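PDB 1A4E: peroxisomal catalase A from Saccharomyces cerevisiae, which breaks down hydrogen peroxide to water and oxygen with the help of a heme cofactor, probably protecting the cell from peroxide made by peroxisomal oxidases. Local coordinates for residues G64-T69 and S78-K83; K116-E121 and C360-K365; E171-I176 and Y469-R474. All blocks are in the same frame, centred on the assembly; numbering follows the deposited sequence.

Contact 1 of 3, residues G64-T69 and S78-K83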
loop_
_atom_site.group_PDB
_atom_site.type_symbol
_atom_site.label_atom_id
_atom_site.label_comp_id
_atom_site.label_asym_id
_atom_site.label_seq_id
_atom_site.Cartn_x
_atom_site.Cartn_y
_atom_site.Cartn_z
ATOM N N GLY B 64 -29.975 10.601 -1.057
ATOM C CA GLY B 64 -31.408 10.723 -1.216
ATOM C C GLY B 64 -32.108 9.501 -0.676
ATOM O O GLY B 64 -31.677 8.917 0.315
ATOM N N TYR B 65 -33.207 9.109 -1.319
ATOM C CA TYR B 65 -33.944 7.922 -0.910
ATOM C C TYR B 65 -34.677 7.279 -2.077
ATOM O O TYR B 65 -34.928 7.896 -3.110
ATOM C CB TYR B 65 -34.972 8.260 0.188
ATOM C CG TYR B 65 -36.052 9.267 -0.203
ATOM C CD1 TYR B 65 -35.835 10.637 -0.027
ATOM C CD2 TYR B 65 -37.259 8.816 -0.757
ATOM C CE1 TYR B 65 -36.816 11.556 -0.405
ATOM C CE2 TYR B 65 -38.242 9.729 -1.137
ATOM C CZ TYR B 65 -38.010 11.091 -0.958
ATOM O OH TYR B 65 -38.980 11.990 -1.339
ATOM N N PHE B 66 -34.987 6.001 -1.881
ATOM C CA PHE B 66 -35.826 5.238 -2.773
ATOM C C PHE B 66 -37.138 5.071 -2.014
ATOM O O PHE B 66 -37.139 4.772 -0.822
ATOM C CB PHE B 66 -35.220 3.866 -3.059
ATOM C CG PHE B 66 -36.153 2.933 -3.830
ATOM C CD1 PHE B 66 -36.299 3.061 -5.218
ATOM C CD2 PHE B 66 -36.886 1.958 -3.145
ATOM C CE1 PHE B 66 -37.170 2.217 -5.911
ATOM C CE2 PHE B 66 -37.756 1.119 -3.846
ATOM C CZ PHE B 66 -37.902 1.247 -5.226
ATOM N N GLU B 67 -38.271 5.265 -2.694
ATOM C CA GLU B 67 -39.582 5.065 -2.095
ATOM C C GLU B 67 -40.350 4.053 -2.935
ATOM O O GLU B 67 -40.401 4.190 -4.151
ATOM C CB GLU B 67 -40.353 6.373 -2.060
ATOM C CG GLU B 67 -41.618 6.266 -1.211
ATOM C CD GLU B 67 -42.461 7.531 -1.162
ATOM O OE1 GLU B 67 -41.957 8.574 -0.747
ATOM O OE2 GLU B 67 -43.628 7.472 -1.539
ATOM N N VAL B 68 -40.941 3.022 -2.326
ATOM C CA VAL B 68 -41.766 2.055 -3.047
ATOM C C VAL B 68 -43.111 2.717 -3.333
ATOM O O VAL B 68 -43.718 3.306 -2.439
ATOM C CB VAL B 68 -42.004 0.785 -2.201
ATOM C CG1 VAL B 68 -42.848 -0.213 -2.978
ATOM C CG2 VAL B 68 -40.674 0.156 -1.840
ATOM N N THR B 69 -43.584 2.687 -4.579
ATOM C CA THR B 69 -44.891 3.258 -4.888
ATOM C C THR B 69 -45.852 2.207 -5.429
ATOM O O THR B 69 -47.063 2.421 -5.457
ATOM C CB THR B 69 -44.745 4.427 -5.905
ATOM O OG1 THR B 69 -44.113 3.946 -7.082
ATOM C CG2 THR B 69 -43.944 5.569 -5.302
ATOM N N SER B 78 -37.312 -9.013 -1.604
ATOM C CA SER B 78 -36.402 -8.170 -0.827
ATOM C C SER B 78 -37.157 -7.209 0.075
ATOM O O SER B 78 -38.154 -6.608 -0.333
ATOM C CB SER B 78 -35.507 -7.341 -1.734
ATOM O OG SER B 78 -34.780 -8.194 -2.599
ATOM N N ALA B 79 -36.669 -7.062 1.309
ATOM C CA ALA B 79 -37.299 -6.205 2.306
ATOM C C ALA B 79 -37.465 -4.746 1.911
ATOM O O ALA B 79 -38.447 -4.127 2.310
ATOM C CB ALA B 79 -36.504 -6.236 3.599
ATOM N N MET B 80 -36.573 -4.182 1.085
ATOM C CA MET B 80 -36.715 -2.793 0.678
ATOM C C MET B 80 -37.965 -2.552 -0.160
ATOM O O MET B 80 -38.457 -1.431 -0.228
ATOM C CB MET B 80 -35.477 -2.351 -0.105
ATOM C CG MET B 80 -35.238 -2.999 -1.452
ATOM S SD MET B 80 -33.786 -2.319 -2.291
ATOM C CE MET B 80 -34.289 -0.664 -2.660
ATOM N N PHE B 81 -38.506 -3.613 -0.770
ATOM C CA PHE B 81 -39.713 -3.539 -1.577
ATOM C C PHE B 81 -40.963 -4.010 -0.834
ATOM O O PHE B 81 -42.049 -3.914 -1.390
ATOM C CB PHE B 81 -39.568 -4.398 -2.833
ATOM C CG PHE B 81 -38.439 -4.023 -3.774
ATOM C CD1 PHE B 81 -38.259 -2.700 -4.186
ATOM C CD2 PHE B 81 -37.595 -5.022 -4.253
ATOM C CE1 PHE B 81 -37.231 -2.382 -5.079
ATOM C CE2 PHE B 81 -36.572 -4.696 -5.145
ATOM C CZ PHE B 81 -36.390 -3.379 -5.559
ATOM N N SER B 82 -40.886 -4.462 0.424
ATOM C CA SER B 82 -42.020 -5.083 1.097
ATOM C C SER B 82 -43.302 -4.310 1.360
ATOM O O SER B 82 -44.347 -4.948 1.470
ATOM C CB SER B 82 -41.555 -5.660 2.425
ATOM O OG SER B 82 -41.084 -4.649 3.298
ATOM N N LYS B 83 -43.291 -2.977 1.489
ATOM C CA LYS B 83 -44.507 -2.202 1.734
ATOM C C LYS B 83 -44.483 -0.953 0.867
ATOM O O LYS B 83 -43.420 -0.407 0.578
ATOM C CB LYS B 83 -44.656 -1.694 3.183
ATOM C CG LYS B 83 -44.627 -2.676 4.359
ATOM C CD LYS B 83 -43.210 -2.778 4.967
ATOM C CE LYS B 83 -43.116 -3.683 6.208
ATOM N NZ LYS B 83 -41.800 -3.600 6.823
#
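Val-68 and Phe-81 bring the two backbones closest, their CA atoms 6.1 Å apart, where the end of strand 59-68 meets a 3-10 turn in the loop that leads on to strand 87-95. The turn is held by Phe-81 N bonding to Ser-78 O, while Ala-79 O takes both N and OG of Ser-82, with a further bond from Lys-86 NZ. Val-68 points its side chain into the loop backbone. Its CG2, anti to the carbonyl carbon, lies 3.2 Å from Met-80 O, and its CB sits 3.3 Å from Lys-83 O, so the branched side chain packs against two carbonyl oxygens of the loop. Two positions earlier, on the same side of the strand, Phe-66 meets the side chains of the turn. The bend at chi3 (-68°) brings Met-80 CE to 3.7 Å from Phe-66 CD2. Phe-66 CZ approaches the edge of the Phe-81 ring in its plane, 3.7 Å from CE1, with the two ring planes 75° apart. Met-80 CG lies 3.9 Å above the centre of the same Phe-81 ring, which is thus met on a face by its neighbour and at its edge by the strand. An alanine at Phe-66 would probably leave Met-80 CE and Phe-81 CE1 without their aromatic partner and open a gap between strand and turn. Met-80 and Phe-81 also reach strands 112-119, 122-129 and 294-303, an arrangement in which a strand connection folds back to add apolar residues to the antiparallel barrel of the heme catalases.

Contact 2 of 3, residues K116-E121 and C360-K365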
loop_
_atom_site.group_PDB
_atom_site.type_symbol
_atom_site.label_atom_id
_atom_site.label_comp_id
_atom_site.label_asym_id
_atom_site.label_seq_id
_atom_site.Cartn_x
_atom_site.Cartn_y
_atom_site.Cartn_z
ATOM N N LYS B 116 -26.316 3.108 -4.110
ATOM C CA LYS B 116 -26.140 2.262 -2.946
ATOM C C LYS B 116 -27.355 2.450 -2.061
ATOM O O LYS B 116 -27.671 3.572 -1.686
ATOM C CB LYS B 116 -24.897 2.672 -2.181
ATOM C CG LYS B 116 -24.651 1.856 -0.913
ATOM C CD LYS B 116 -23.372 2.286 -0.208
ATOM C CE LYS B 116 -22.173 2.133 -1.121
ATOM N NZ LYS B 116 -21.984 0.738 -1.449
ATOM N N PHE B 117 -28.031 1.364 -1.710
ATOM C CA PHE B 117 -29.223 1.401 -0.891
ATOM C C PHE B 117 -28.859 0.767 0.433
ATOM O O PHE B 117 -28.309 -0.333 0.482
ATOM C CB PHE B 117 -30.353 0.594 -1.525
ATOM C CG PHE B 117 -30.781 1.060 -2.906
ATOM C CD1 PHE B 117 -31.681 2.123 -3.036
ATOM C CD2 PHE B 117 -30.286 0.409 -4.042
ATOM C CE1 PHE B 117 -32.086 2.533 -4.304
ATOM C CE2 PHE B 117 -30.698 0.826 -5.304
ATOM C CZ PHE B 117 -31.597 1.886 -5.436
ATOM N N TYR B 118 -29.172 1.464 1.517
ATOM C CA TYR B 118 -28.868 0.991 2.851
ATOM C C TYR B 118 -30.091 0.269 3.368
ATOM O O TYR B 118 -30.897 0.846 4.105
ATOM C CB TYR B 118 -28.534 2.179 3.751
ATOM C CG TYR B 118 -27.335 2.974 3.268
ATOM C CD1 TYR B 118 -26.036 2.511 3.496
ATOM C CD2 TYR B 118 -27.541 4.178 2.591
ATOM C CE1 TYR B 118 -24.943 3.254 3.046
ATOM C CE2 TYR B 118 -26.453 4.922 2.138
ATOM C CZ TYR B 118 -25.163 4.453 2.372
ATOM O OH TYR B 118 -24.090 5.187 1.931
ATOM N N THR B 119 -30.256 -0.995 2.969
ATOM C CA THR B 119 -31.441 -1.741 3.378
ATOM C C THR B 119 -31.232 -2.528 4.681
ATOM O O THR B 119 -30.106 -2.695 5.162
ATOM C CB THR B 119 -31.896 -2.712 2.236
ATOM O OG1 THR B 119 -31.237 -3.948 2.446
ATOM C CG2 THR B 119 -31.567 -2.207 0.833
ATOM N N GLU B 120 -32.327 -3.053 5.247
ATOM C CA GLU B 120 -32.296 -3.847 6.474
ATOM C C GLU B 120 -31.663 -5.214 6.274
ATOM O O GLU B 120 -31.475 -5.946 7.244
ATOM C CB GLU B 120 -33.687 -4.085 6.999
ATOM C CG GLU B 120 -34.523 -2.833 7.080
ATOM C CD GLU B 120 -36.000 -3.134 6.912
ATOM O OE1 GLU B 120 -36.371 -3.762 5.916
ATOM O OE2 GLU B 120 -36.775 -2.731 7.777
ATOM N N GLU B 121 -31.380 -5.596 5.019
ATOM C CA GLU B 121 -30.722 -6.850 4.690
ATOM C C GLU B 121 -29.352 -6.574 4.082
ATOM O O GLU B 121 -28.830 -7.332 3.261
ATOM C CB GLU B 121 -31.575 -7.616 3.699
ATOM C CG GLU B 121 -32.954 -7.995 4.219
ATOM C CD GLU B 121 -33.876 -8.599 3.164
ATOM O OE1 GLU B 121 -33.927 -8.112 2.032
ATOM O OE2 GLU B 121 -34.548 -9.572 3.486
ATOM N N CYS B 360 -20.321 1.508 4.905
ATOM C CA CYS B 360 -20.782 0.739 6.043
ATOM C C CYS B 360 -22.276 0.411 5.896
ATOM O O CYS B 360 -23.077 1.284 5.546
ATOM C CB CYS B 360 -20.477 1.570 7.298
ATOM S SG CYS B 360 -20.922 0.777 8.858
ATOM N N PRO B 361 -22.691 -0.853 6.080
ATOM C CA PRO B 361 -24.096 -1.261 6.095
ATOM C C PRO B 361 -24.799 -0.800 7.362
ATOM O O PRO B 361 -25.031 -1.626 8.243
ATOM C CB PRO B 361 -24.005 -2.757 5.942
ATOM C CG PRO B 361 -22.722 -3.104 6.675
ATOM C CD PRO B 361 -21.803 -2.015 6.157
ATOM N N TYR B 362 -25.189 0.474 7.494
ATOM C CA TYR B 362 -25.676 0.929 8.788
ATOM C C TYR B 362 -27.007 0.338 9.234
ATOM O O TYR B 362 -27.240 0.197 10.436
ATOM C CB TYR B 362 -25.729 2.478 8.798
ATOM C CG TYR B 362 -26.908 3.202 8.163
ATOM C CD1 TYR B 362 -28.140 3.254 8.836
ATOM C CD2 TYR B 362 -26.759 3.834 6.925
ATOM C CE1 TYR B 362 -29.226 3.918 8.276
ATOM C CE2 TYR B 362 -27.844 4.511 6.361
ATOM C CZ TYR B 362 -29.070 4.540 7.040
ATOM O OH TYR B 362 -30.157 5.184 6.488
ATOM N N ALA B 363 -27.872 -0.041 8.284
ATOM C CA ALA B 363 -29.156 -0.621 8.639
ATOM C C ALA B 363 -29.112 -2.134 8.854
ATOM O O ALA B 363 -30.115 -2.749 9.215
ATOM C CB ALA B 363 -30.157 -0.291 7.548
ATOM N N SER B 364 -27.943 -2.750 8.659
ATOM C CA SER B 364 -27.741 -4.179 8.860
ATOM C C SER B 364 -26.249 -4.373 9.063
ATOM O O SER B 364 -25.504 -4.707 8.136
ATOM C CB SER B 364 -28.201 -4.962 7.635
ATOM O OG SER B 364 -27.935 -6.358 7.705
ATOM N N LYS B 365 -25.821 -4.162 10.312
ATOM C CA LYS B 365 -24.415 -4.214 10.685
ATOM C C LYS B 365 -23.618 -5.454 10.327
ATOM O O LYS B 365 -24.084 -6.590 10.396
ATOM C CB LYS B 365 -24.281 -3.999 12.171
ATOM C CG LYS B 365 -24.186 -2.543 12.582
ATOM C CD LYS B 365 -24.193 -2.583 14.102
ATOM C CE LYS B 365 -23.550 -1.360 14.743
ATOM N NZ LYS B 365 -23.667 -1.450 16.189
HETATM O O HOH W 1 -32.414 3.130 5.084
HETATM O O HOH W 2 -27.471 -1.348 5.414
#
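A water molecule joins Thr-119 to Ala-363: it donates to Thr-119 O at 3.0 Å and accepts from Ala-363 N at 3.2 Å, so the two backbones are bridged through water. The segments are the end of strand 112-119 in the catalase barrel and a type I beta turn, Pro-361 to Ser-364, closed by Ser-364 N bonding to Pro-361 O, with Pro-361 also the centre of an inverse gamma turn. Ala-363 CB lies beside the water, 3.4 Å from Thr-119 O, and Ser-364 CB rests against Glu-120 O. The larger side chains meet at the other end of the contact. Tyr-362 lays CE2 over one face of the Tyr-118 ring, 3.5 Å from CG, the ring planes tilted by 35°. Tyr-362 CG lies between its backbone N and carbonyl carbon (chi1 81°), which starts the ring off in the direction of the strand. Lys-116 CG sits over the opposite face of Tyr-118, offset toward the rim, and Cys-360 O comes to the ring edge near CE1, so the ring is confined on three sides. The Tyr-118 hydroxyl is hydrogen-bonded to Val-358 O, which probably limits its rotation further. A second water donates to Tyr-118 O at 2.9 Å and has only a weak, long link to Tyr-362 OH. Beyond the turn lies a subunit interface, where Ser-364 OG bonds to Gly-13 O of the second subunit. On the strand side, Thr-119 OG1, also hydrogen-bonded to Gly-122 O, accepts from Glu-121 N at 3.1 Å, with an N-H...O angle of 153°, forming an ST turn.

Contact 3 of 3, residues E171-I176 and Y469-R474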
loop_
_atom_site.group_PDB
_atom_site.type_symbol
_atom_site.label_atom_id
_atom_site.label_comp_id
_atom_site.label_asym_id
_atom_site.label_seq_id
_atom_site.Cartn_x
_atom_site.Cartn_y
_atom_site.Cartn_z
ATOM N N GLU B 171 -14.790 -9.769 -34.669
ATOM C CA GLU B 171 -15.336 -10.416 -33.479
ATOM C C GLU B 171 -15.742 -9.465 -32.356
ATOM O O GLU B 171 -16.380 -9.884 -31.396
ATOM C CB GLU B 171 -14.335 -11.441 -32.914
ATOM C CG GLU B 171 -12.881 -11.024 -32.695
ATOM C CD GLU B 171 -11.928 -11.142 -33.893
ATOM O OE1 GLU B 171 -12.359 -11.335 -35.037
ATOM O OE2 GLU B 171 -10.723 -11.035 -33.665
ATOM N N ASN B 172 -15.399 -8.182 -32.470
ATOM C CA ASN B 172 -15.773 -7.164 -31.501
ATOM C C ASN B 172 -16.914 -6.290 -32.000
ATOM O O ASN B 172 -17.472 -5.523 -31.213
ATOM C CB ASN B 172 -14.601 -6.247 -31.189
ATOM C CG ASN B 172 -13.365 -6.953 -30.672
ATOM O OD1 ASN B 172 -13.415 -8.035 -30.099
ATOM N ND2 ASN B 172 -12.203 -6.347 -30.866
ATOM N N GLN B 173 -17.339 -6.400 -33.268
ATOM C CA GLN B 173 -18.337 -5.548 -33.929
ATOM C C GLN B 173 -19.699 -5.711 -33.247
ATOM O O GLN B 173 -20.615 -4.881 -33.598
ATOM C CB GLN B 173 -18.464 -5.937 -35.402
ATOM C CG GLN B 173 -17.152 -5.793 -36.172
ATOM C CD GLN B 173 -17.276 -6.191 -37.644
ATOM O OE1 GLN B 173 -18.355 -6.586 -38.085
ATOM N NE2 GLN B 173 -16.227 -6.112 -38.440
ATOM N N VAL B 174 -19.951 -6.626 -32.339
ATOM C CA VAL B 174 -21.180 -6.727 -31.550
ATOM C C VAL B 174 -21.362 -5.475 -30.672
ATOM O O VAL B 174 -22.408 -5.251 -30.072
ATOM C CB VAL B 174 -21.099 -8.070 -30.718
ATOM C CG1 VAL B 174 -20.076 -8.010 -29.606
ATOM C CG2 VAL B 174 -22.469 -8.361 -30.147
ATOM N N ALA B 175 -20.336 -4.610 -30.622
ATOM C CA ALA B 175 -20.373 -3.323 -29.947
ATOM C C ALA B 175 -21.203 -2.264 -30.664
ATOM O O ALA B 175 -21.509 -1.239 -30.061
ATOM C CB ALA B 175 -18.964 -2.779 -29.812
ATOM N N ILE B 176 -21.597 -2.515 -31.923
ATOM C CA ILE B 176 -22.267 -1.548 -32.790
ATOM C C ILE B 176 -23.566 -0.945 -32.245
ATOM O O ILE B 176 -23.779 0.254 -32.444
ATOM C CB ILE B 176 -22.411 -2.292 -34.190
ATOM C CG1 ILE B 176 -22.152 -1.275 -35.303
ATOM C CG2 ILE B 176 -23.744 -3.012 -34.340
ATOM C CD1 ILE B 176 -22.963 0.013 -35.436
ATOM N N TYR B 469 -16.535 2.711 -42.115
ATOM C CA TYR B 469 -17.562 2.885 -43.137
ATOM C C TYR B 469 -18.195 1.556 -43.494
ATOM O O TYR B 469 -19.412 1.491 -43.636
ATOM C CB TYR B 469 -16.989 3.480 -44.416
ATOM C CG TYR B 469 -16.252 4.800 -44.254
ATOM C CD1 TYR B 469 -16.592 5.713 -43.247
ATOM C CD2 TYR B 469 -15.193 5.078 -45.121
ATOM C CE1 TYR B 469 -15.868 6.899 -43.109
ATOM C CE2 TYR B 469 -14.469 6.262 -44.986
ATOM C CZ TYR B 469 -14.814 7.164 -43.979
ATOM O OH TYR B 469 -14.094 8.332 -43.847
ATOM N N ASP B 470 -17.407 0.478 -43.589
ATOM C CA ASP B 470 -17.951 -0.833 -43.891
ATOM C C ASP B 470 -18.809 -1.394 -42.779
ATOM O O ASP B 470 -19.799 -2.064 -43.068
ATOM C CB ASP B 470 -16.818 -1.812 -44.202
ATOM C CG ASP B 470 -16.116 -1.570 -45.541
ATOM O OD1 ASP B 470 -16.592 -0.783 -46.368
ATOM O OD2 ASP B 470 -15.074 -2.184 -45.764
ATOM N N MET B 471 -18.472 -1.095 -41.517
ATOM C CA MET B 471 -19.268 -1.538 -40.377
ATOM C C MET B 471 -20.592 -0.780 -40.320
ATOM O O MET B 471 -21.641 -1.394 -40.122
ATOM C CB MET B 471 -18.488 -1.319 -39.073
ATOM C CG MET B 471 -19.226 -1.759 -37.812
ATOM S SD MET B 471 -18.291 -1.523 -36.282
ATOM C CE MET B 471 -18.334 0.244 -36.168
ATOM N N PHE B 472 -20.583 0.542 -40.520
ATOM C CA PHE B 472 -21.817 1.309 -40.502
ATOM C C PHE B 472 -22.708 1.121 -41.723
ATOM O O PHE B 472 -23.916 1.335 -41.638
ATOM C CB PHE B 472 -21.477 2.778 -40.325
ATOM C CG PHE B 472 -21.216 3.102 -38.857
ATOM C CD1 PHE B 472 -22.291 3.219 -37.970
ATOM C CD2 PHE B 472 -19.908 3.283 -38.398
ATOM C CE1 PHE B 472 -22.052 3.519 -36.629
ATOM C CE2 PHE B 472 -19.682 3.583 -37.054
ATOM C CZ PHE B 472 -20.749 3.701 -36.170
ATOM N N ALA B 473 -22.130 0.686 -42.853
ATOM C CA ALA B 473 -22.892 0.351 -44.053
ATOM C C ALA B 473 -23.738 -0.891 -43.808
ATOM O O ALA B 473 -24.802 -1.073 -44.405
ATOM C CB ALA B 473 -21.978 0.044 -45.230
ATOM N N ARG B 474 -23.270 -1.739 -42.888
ATOM C CA ARG B 474 -23.984 -2.940 -42.523
ATOM C C ARG B 474 -25.222 -2.619 -41.685
ATOM O O ARG B 474 -26.120 -3.449 -41.538
ATOM C CB ARG B 474 -22.990 -3.826 -41.798
ATOM C CG ARG B 474 -23.443 -5.260 -41.766
ATOM C CD ARG B 474 -22.275 -6.167 -41.489
ATOM N NE ARG B 474 -22.789 -7.483 -41.153
ATOM C CZ ARG B 474 -22.065 -8.364 -40.460
ATOM N NH1 ARG B 474 -20.826 -8.085 -40.042
ATOM N NH2 ARG B 474 -22.614 -9.535 -40.138
#
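Facing Gln-173 and Ile-176, helix 462-473 carries Met-471 and Phe-472 and is held here by Ala-473 N bonding to Tyr-469 O at 2.9 Å. On the other segment Ile-176 N bonds to Gln-173 O in a 3-10 turn that leads into helix 176-182. The side chains between them are mainly apolar. Ile-176 and Met-471 run alongside each other, pointing opposite ways, with Ile-176 CG1 3.9 Å from Met-471 CG and 4.0 Å from its SD. Met-471 CG, anti to the backbone N (chi1 -180°), is carried out toward Ile-176 CG1, and CE also comes near that atom after a bend at chi3. Ile-176 CD1 reaches on to Phe-472 CE1, 3.8 Å away, although the Phe-472 side chain starts off away from the 171-176 segment. Trp-164 of helix 160-168 packs against both Met-471 and Phe-472. At the solvent end, Gln-173 extends beyond CG until OE1 stands 3.5 Å from Arg-474 NH1, near the guanidinium plane, with the amide turned 75° from it. Gln-173 NE2 is hydrogen-bonded to Thr-168 O, at the end of helix 160-168. With buried methyl, thioether and ring groups carrying it, the joint between the catalase core and the C-terminal helices probably depends more on close fit than on paired charges.

Contacts 1 and 2 adjoin, their centres 13 Å apart, and share the barrel sheet. Ala-79 N, in the turn of contact 1, makes a probable hydrogen bond of 3.0 Å to Glu-121 OE1 of contact 2, and Phe-66 CB packs on Phe-117 CE1 at 3.6 Å. Contact 3 stands apart: its centre is 41 Å from that of contact 1 and 43 Å from that of contact 2, on the opposite side of the chain's centre from the latter. None includes the catalytic His-56 and Asn-129 or the iron ligand Tyr-341, yet the side chain of Tyr-118 in contact 2 comes within about 12 Å of a bound heme.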